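Local coordinates for OBG-type G domain-containing protein (PDB 2E87) that binds GDP in an Obg-type G domain joined to a NOG1-like helical domain, and is probably a GTP-binding protein whose cellular role is unknown, at residues Pro168-Ala173 and Leu249-Phe254; Gly203-Gln208 and Ile218-Gly223. One frame throughout, in Å; residues are numbered along the deposited sequence.

Interaction 1: Pro168-Ala173 and Leu249-Phe254; sequences PTVVIA and LIIYIF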
loop_
_atom_site.group_PDB
_atom_site.type_symbol
_atom_site.label_atom_id
_atom_site.label_comp_id
_atom_site.label_asym_id
_atom_site.label_seq_id
_atom_site.Cartn_x
_atom_site.Cartn_y
_atom_site.Cartn_z
ATOM N N PRO A 168 -15.501 -8.746 3.327
ATOM C CA PRO A 168 -15.021 -10.090 2.970
ATOM C C PRO A 168 -14.663 -10.162 1.488
ATOM O O PRO A 168 -15.391 -9.656 0.631
ATOM C CB PRO A 168 -16.206 -10.999 3.318
ATOM C CG PRO A 168 -17.047 -10.162 4.297
ATOM C CD PRO A 168 -16.922 -8.779 3.713
ATOM N N THR A 169 -13.533 -10.776 1.183
ATOM C CA THR A 169 -13.120 -10.900 -0.214
ATOM C C THR A 169 -12.949 -12.350 -0.637
ATOM O O THR A 169 -12.432 -13.176 0.120
ATOM C CB THR A 169 -11.776 -10.154 -0.502
ATOM O OG1 THR A 169 -11.956 -8.754 -0.324
ATOM C CG2 THR A 169 -11.324 -10.389 -1.946
ATOM N N VAL A 170 -13.413 -12.645 -1.845
ATOM C CA VAL A 170 -13.269 -13.965 -2.431
ATOM C C VAL A 170 -12.161 -13.842 -3.480
ATOM O O VAL A 170 -12.176 -12.925 -4.313
ATOM C CB VAL A 170 -14.552 -14.442 -3.144
ATOM C CG1 VAL A 170 -14.285 -15.794 -3.802
ATOM C CG2 VAL A 170 -15.695 -14.569 -2.148
ATOM N N VAL A 171 -11.204 -14.762 -3.426
ATOM C CA VAL A 171 -10.075 -14.791 -4.354
ATOM C C VAL A 171 -10.222 -16.015 -5.262
ATOM O O VAL A 171 -10.214 -17.148 -4.785
ATOM C CB VAL A 171 -8.723 -14.868 -3.574
ATOM C CG1 VAL A 171 -7.567 -14.943 -4.526
ATOM C CG2 VAL A 171 -8.570 -13.650 -2.668
ATOM N N ILE A 172 -10.362 -15.772 -6.566
ATOM C CA ILE A 172 -10.524 -16.832 -7.555
ATOM C C ILE A 172 -9.182 -17.247 -8.184
ATOM O O ILE A 172 -8.496 -16.425 -8.789
ATOM C CB ILE A 172 -11.519 -16.393 -8.668
ATOM C CG1 ILE A 172 -12.862 -16.029 -8.044
ATOM C CG2 ILE A 172 -11.721 -17.522 -9.690
ATOM C CD1 ILE A 172 -13.835 -15.350 -9.025
ATOM N N ALA A 173 -8.832 -18.528 -8.030
ATOM C CA ALA A 173 -7.569 -19.078 -8.545
ATOM C C ALA A 173 -7.756 -20.183 -9.607
ATOM O O ALA A 173 -8.869 -20.664 -9.848
ATOM C CB ALA A 173 -6.737 -19.619 -7.382
ATOM N N LEU A 249 -11.631 -16.090 1.512
ATOM C CA LEU A 249 -12.099 -17.328 0.909
ATOM C C LEU A 249 -11.467 -17.480 -0.471
ATOM O O LEU A 249 -11.397 -16.536 -1.250
ATOM C CB LEU A 249 -13.620 -17.341 0.751
ATOM C CG LEU A 249 -14.128 -18.529 -0.082
ATOM C CD1 LEU A 249 -13.845 -19.832 0.651
ATOM C CD2 LEU A 249 -15.610 -18.389 -0.327
ATOM N N ILE A 250 -11.007 -18.679 -0.762
ATOM C CA ILE A 250 -10.402 -18.938 -2.041
ATOM C C ILE A 250 -11.232 -19.923 -2.837
ATOM O O ILE A 250 -11.544 -21.005 -2.351
ATOM C CB ILE A 250 -8.984 -19.507 -1.865
ATOM C CG1 ILE A 250 -8.031 -18.389 -1.419
ATOM C CG2 ILE A 250 -8.520 -20.142 -3.152
ATOM C CD1 ILE A 250 -6.602 -18.835 -1.274
ATOM N N ILE A 251 -11.618 -19.521 -4.044
ATOM C CA ILE A 251 -12.371 -20.382 -4.953
ATOM C C ILE A 251 -11.362 -20.903 -5.966
ATOM O O ILE A 251 -10.713 -20.125 -6.660
ATOM C CB ILE A 251 -13.466 -19.635 -5.743
ATOM C CG1 ILE A 251 -14.654 -19.296 -4.840
ATOM C CG2 ILE A 251 -13.962 -20.517 -6.877
ATOM C CD1 ILE A 251 -15.716 -18.449 -5.527
ATOM N N TYR A 252 -11.213 -22.216 -6.041
ATOM C CA TYR A 252 -10.269 -22.794 -6.978
ATOM C C TYR A 252 -11.033 -23.485 -8.092
ATOM O O TYR A 252 -11.784 -24.430 -7.843
ATOM C CB TYR A 252 -9.368 -23.814 -6.292
ATOM C CG TYR A 252 -8.157 -24.112 -7.122
ATOM C CD1 TYR A 252 -6.978 -23.399 -6.930
ATOM C CD2 TYR A 252 -8.216 -25.025 -8.176
ATOM C CE1 TYR A 252 -5.884 -23.574 -7.774
ATOM C CE2 TYR A 252 -7.129 -25.210 -9.020
ATOM C CZ TYR A 252 -5.963 -24.476 -8.811
ATOM O OH TYR A 252 -4.873 -24.630 -9.635
ATOM N N ILE A 253 -10.834 -23.011 -9.317
ATOM C CA ILE A 253 -11.515 -23.582 -10.461
ATOM C C ILE A 253 -10.662 -24.573 -11.253
ATOM O O ILE A 253 -9.535 -24.259 -11.642
ATOM C CB ILE A 253 -11.962 -22.499 -11.460
ATOM C CG1 ILE A 253 -12.810 -21.430 -10.761
ATOM C CG2 ILE A 253 -12.742 -23.150 -12.590
ATOM C CD1 ILE A 253 -13.253 -20.298 -11.681
ATOM N N PHE A 254 -11.220 -25.761 -11.474
ATOM C CA PHE A 254 -10.598 -26.816 -12.278
ATOM C C PHE A 254 -11.370 -26.832 -13.604
ATOM O O PHE A 254 -12.557 -26.512 -13.627
ATOM C CB PHE A 254 -10.785 -28.205 -11.657
ATOM C CG PHE A 254 -9.865 -28.510 -10.516
ATOM C CD1 PHE A 254 -10.310 -28.403 -9.202
ATOM C CD2 PHE A 254 -8.565 -28.948 -10.754
ATOM C CE1 PHE A 254 -9.474 -28.733 -8.144
ATOM C CE2 PHE A 254 -7.723 -29.279 -9.711
ATOM C CZ PHE A 254 -8.175 -29.174 -8.401
#

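Interaction 2: Gly203-Gln208 and Ile218-Gly223; sequences GINVGQ and IIDTPG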
loop_
_atom_site.group_PDB
_atom_site.type_symbol
_atom_site.label_atom_id
_atom_site.label_comp_id
_atom_site.label_asym_id
_atom_site.label_seq_id
_atom_site.Cartn_x
_atom_site.Cartn_y
_atom_site.Cartn_z
ATOM N N GLY A 203 -3.036 -6.329 -14.644
ATOM C CA GLY A 203 -3.784 -6.192 -13.409
ATOM C C GLY A 203 -4.825 -7.272 -13.157
ATOM O O GLY A 203 -4.845 -8.301 -13.829
ATOM N N ILE A 204 -5.704 -7.032 -12.192
ATOM C CA ILE A 204 -6.722 -8.008 -11.850
ATOM C C ILE A 204 -8.140 -7.429 -11.796
ATOM O O ILE A 204 -8.343 -6.255 -11.495
ATOM C CB ILE A 204 -6.407 -8.680 -10.492
ATOM C CG1 ILE A 204 -6.463 -7.642 -9.367
ATOM C CG2 ILE A 204 -5.034 -9.322 -10.541
ATOM C CD1 ILE A 204 -6.360 -8.238 -7.987
ATOM N N ASN A 205 -9.117 -8.273 -12.096
ATOM C CA ASN A 205 -10.497 -7.860 -12.066
ATOM C C ASN A 205 -10.973 -7.806 -10.631
ATOM O O ASN A 205 -10.637 -8.663 -9.827
ATOM C CB ASN A 205 -11.353 -8.837 -12.855
ATOM C CG ASN A 205 -10.946 -8.912 -14.293
ATOM O OD1 ASN A 205 -11.141 -7.967 -15.053
ATOM N ND2 ASN A 205 -10.355 -10.031 -14.677
ATOM N N VAL A 206 -11.755 -6.781 -10.322
ATOM C CA VAL A 206 -12.294 -6.606 -8.993
ATOM C C VAL A 206 -13.774 -6.341 -9.100
ATOM O O VAL A 206 -14.198 -5.390 -9.755
ATOM C CB VAL A 206 -11.706 -5.399 -8.275
ATOM C CG1 VAL A 206 -12.347 -5.282 -6.914
ATOM C CG2 VAL A 206 -10.205 -5.522 -8.167
ATOM N N GLY A 207 -14.565 -7.170 -8.445
ATOM C CA GLY A 207 -15.992 -6.962 -8.502
ATOM C C GLY A 207 -16.609 -6.985 -7.129
ATOM O O GLY A 207 -15.925 -7.124 -6.120
ATOM N N GLN A 208 -17.922 -6.868 -7.106
ATOM C CA GLN A 208 -18.677 -6.865 -5.872
ATOM C C GLN A 208 -20.087 -7.340 -6.122
ATOM O O GLN A 208 -20.659 -7.081 -7.172
ATOM C CB GLN A 208 -18.764 -5.442 -5.306
ATOM C CG GLN A 208 -17.792 -5.093 -4.196
ATOM C CD GLN A 208 -18.143 -3.758 -3.528
ATOM O OE1 GLN A 208 -19.311 -3.486 -3.213
ATOM N NE2 GLN A 208 -17.126 -2.924 -3.299
ATOM N N ILE A 218 -15.038 -9.617 -4.932
ATOM C CA ILE A 218 -14.563 -10.748 -5.725
ATOM C C ILE A 218 -13.388 -10.312 -6.607
ATOM O O ILE A 218 -13.488 -9.315 -7.316
ATOM C CB ILE A 218 -15.658 -11.294 -6.695
ATOM C CG1 ILE A 218 -17.034 -11.360 -6.009
ATOM C CG2 ILE A 218 -15.258 -12.675 -7.182
ATOM C CD1 ILE A 218 -17.112 -12.317 -4.835
ATOM N N ILE A 219 -12.280 -11.047 -6.556
ATOM C CA ILE A 219 -11.128 -10.740 -7.407
ATOM C C ILE A 219 -10.596 -12.016 -8.037
ATOM O O ILE A 219 -10.750 -13.101 -7.483
ATOM C CB ILE A 219 -9.943 -10.098 -6.632
ATOM C CG1 ILE A 219 -9.343 -11.106 -5.660
ATOM C CG2 ILE A 219 -10.403 -8.871 -5.882
ATOM C CD1 ILE A 219 -8.075 -10.616 -4.984
ATOM N N ASP A 220 -10.006 -11.896 -9.220
ATOM C CA ASP A 220 -9.394 -13.069 -9.842
ATOM C C ASP A 220 -7.882 -12.861 -9.776
ATOM O O ASP A 220 -7.407 -11.760 -9.459
ATOM C CB ASP A 220 -9.882 -13.306 -11.281
ATOM C CG ASP A 220 -9.650 -12.132 -12.197
ATOM O OD1 ASP A 220 -9.148 -11.074 -11.755
ATOM O OD2 ASP A 220 -9.989 -12.287 -13.386
ATOM N N THR A 221 -7.116 -13.900 -10.069
ATOM C CA THR A 221 -5.682 -13.786 -9.922
ATOM C C THR A 221 -4.806 -14.074 -11.128
ATOM O O THR A 221 -3.762 -14.718 -11.004
ATOM C CB THR A 221 -5.250 -14.681 -8.770
ATOM O OG1 THR A 221 -5.661 -16.026 -9.035
ATOM C CG2 THR A 221 -5.902 -14.214 -7.475
ATOM N N PRO A 222 -5.192 -13.577 -12.307
ATOM C CA PRO A 222 -4.332 -13.868 -13.463
ATOM C C PRO A 222 -2.907 -13.377 -13.198
ATOM O O PRO A 222 -2.701 -12.283 -12.670
ATOM C CB PRO A 222 -5.007 -13.103 -14.603
ATOM C CG PRO A 222 -5.538 -11.868 -13.887
ATOM C CD PRO A 222 -6.108 -12.452 -12.587
ATOM N N GLY A 223 -1.929 -14.197 -13.554
ATOM C CA GLY A 223 -0.549 -13.817 -13.349
ATOM C C GLY A 223 -0.071 -13.977 -11.923
ATOM O O GLY A 223 1.101 -13.734 -11.644
#

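Interaction 1: Pro168-Ala173 and Leu249-Phe254
In V170 the methyl CG1 stands anti to the backbone N (chi1 177°), and in I251 CG1 lies anti to the carbonyl carbon (chi1 -74°) with CD1 extended beyond it. These torsions bring the two branches together obliquely on one face of the sheet, V170 CG1 meeting I251 CD1 at 3.5 Å. Further along the same face I172 crosses I253 obliquely, I172 CG2 lying 3.7 Å from I253 CD1. On the other face the ring of Y252, with CG anti to its backbone N, brings its CD1 corner up to the methyl of A173, with 3.8 Å between Y252 CD1 and A173 CB. The carbonyl carbon of A173 lies over one face of that ring, near its rim, and F271 meets the ring edge-to-face.

Between these two layers of side chains, strands 169-173 and 249-254 run parallel as neighbours in the central sheet of the P-loop GTPase fold. The amides of V171 and A173 donate almost straight along the C=O axes of L249 and I251; V171 N to L249 O measures 2.8 Å. The returning bonds, from I251 N to V171 O and from I253 N to A173 O, instead approach from above the carbonyl plane. At the start of the pair L249 N reaches T169 O only weakly, at 3.3 Å with a bent N-H. T169 turns its hydroxyl to Q217 on the neighbouring strand.

Every touching residue is buried. Helix 180-187 covers the face bearing I172, I251 and I253 through L183 and L184, while helix 323-350 packs on V170 through I330 and L334.

Interaction 2: Gly203-Gln208 and Ile218-Gly223
Strands 204-208 and 218-220 run antiparallel, their axes 4.7 Å apart at the closest point, as part of the β-hairpin formed by 204-211 and 214-220 in the G domain. G207 and I218 form a hydrogen-bonded pair, with G207 N to I218 O at 2.7 Å and a return bond from I218 N to G207 O that comes from above the carbonyl plane. V206 and I219 follow as a non-hydrogen-bonded pair. Beyond them the ladder loosens: D220 N makes only a weak bond to N205 O, at 3.3 Å.

The D220 carboxylate takes over at this end. Its CG sits in the crowded position between the backbone N and the carbonyl carbon (chi1 57°), which carries both oxygens across to N205. OD1 accepts the backbone N-H of N205 and OD2 its side-chain ND2, each through its syn lone pair, so one residue grips the carboxylate twice. An alanine in place of D220 would remove both acceptors and would probably loosen this end of the hairpin and leave the N205 side chain less firmly placed. S181 also touches D220 and N205, tying the pair to the phosphate-binding loop; the position matches the aspartate of the DxxG motif of GTPases, here followed by T221, P222 and G223.

On the face bearing V206 and I219, the contact is between aliphatic groups. I204 and I219 lie side by side, both with CG1 in the crowded position, and meet through their CD1 methyls at 4.2 Å. I204 also crosses P222 at about a right angle, placing CG2 3.9 Å from P222 CD. Back on the D220 side, N205 ND2 donates to D220 OD2 at 2.6 Å, with the oxygen just 5° out of the amide plane although amide and carboxylate are turned 51° apart.

In the fold
Interactions 1 and 2 belong to one sheet, their centres about 10 Å apart, and meet where strand 169-173 lies beside strand 214-220. I172 N and I219 O, 2.9 Å apart, are probably hydrogen-bonded, and I172 O probably receives the T221 hydroxyl, with T221 OG1 also at 2.9 Å. Packing joins them too, I172 CD1 lying 3.5 Å from I218 CG2. Both contacts come close to the GDP pocket: at the nearest atoms, the side chain of D220 is about 5 Å from GDP and that of I253 about 6 Å. I172 and D220 converge on K180, while I253 reaches N288; both K180 and N288 bind GDP.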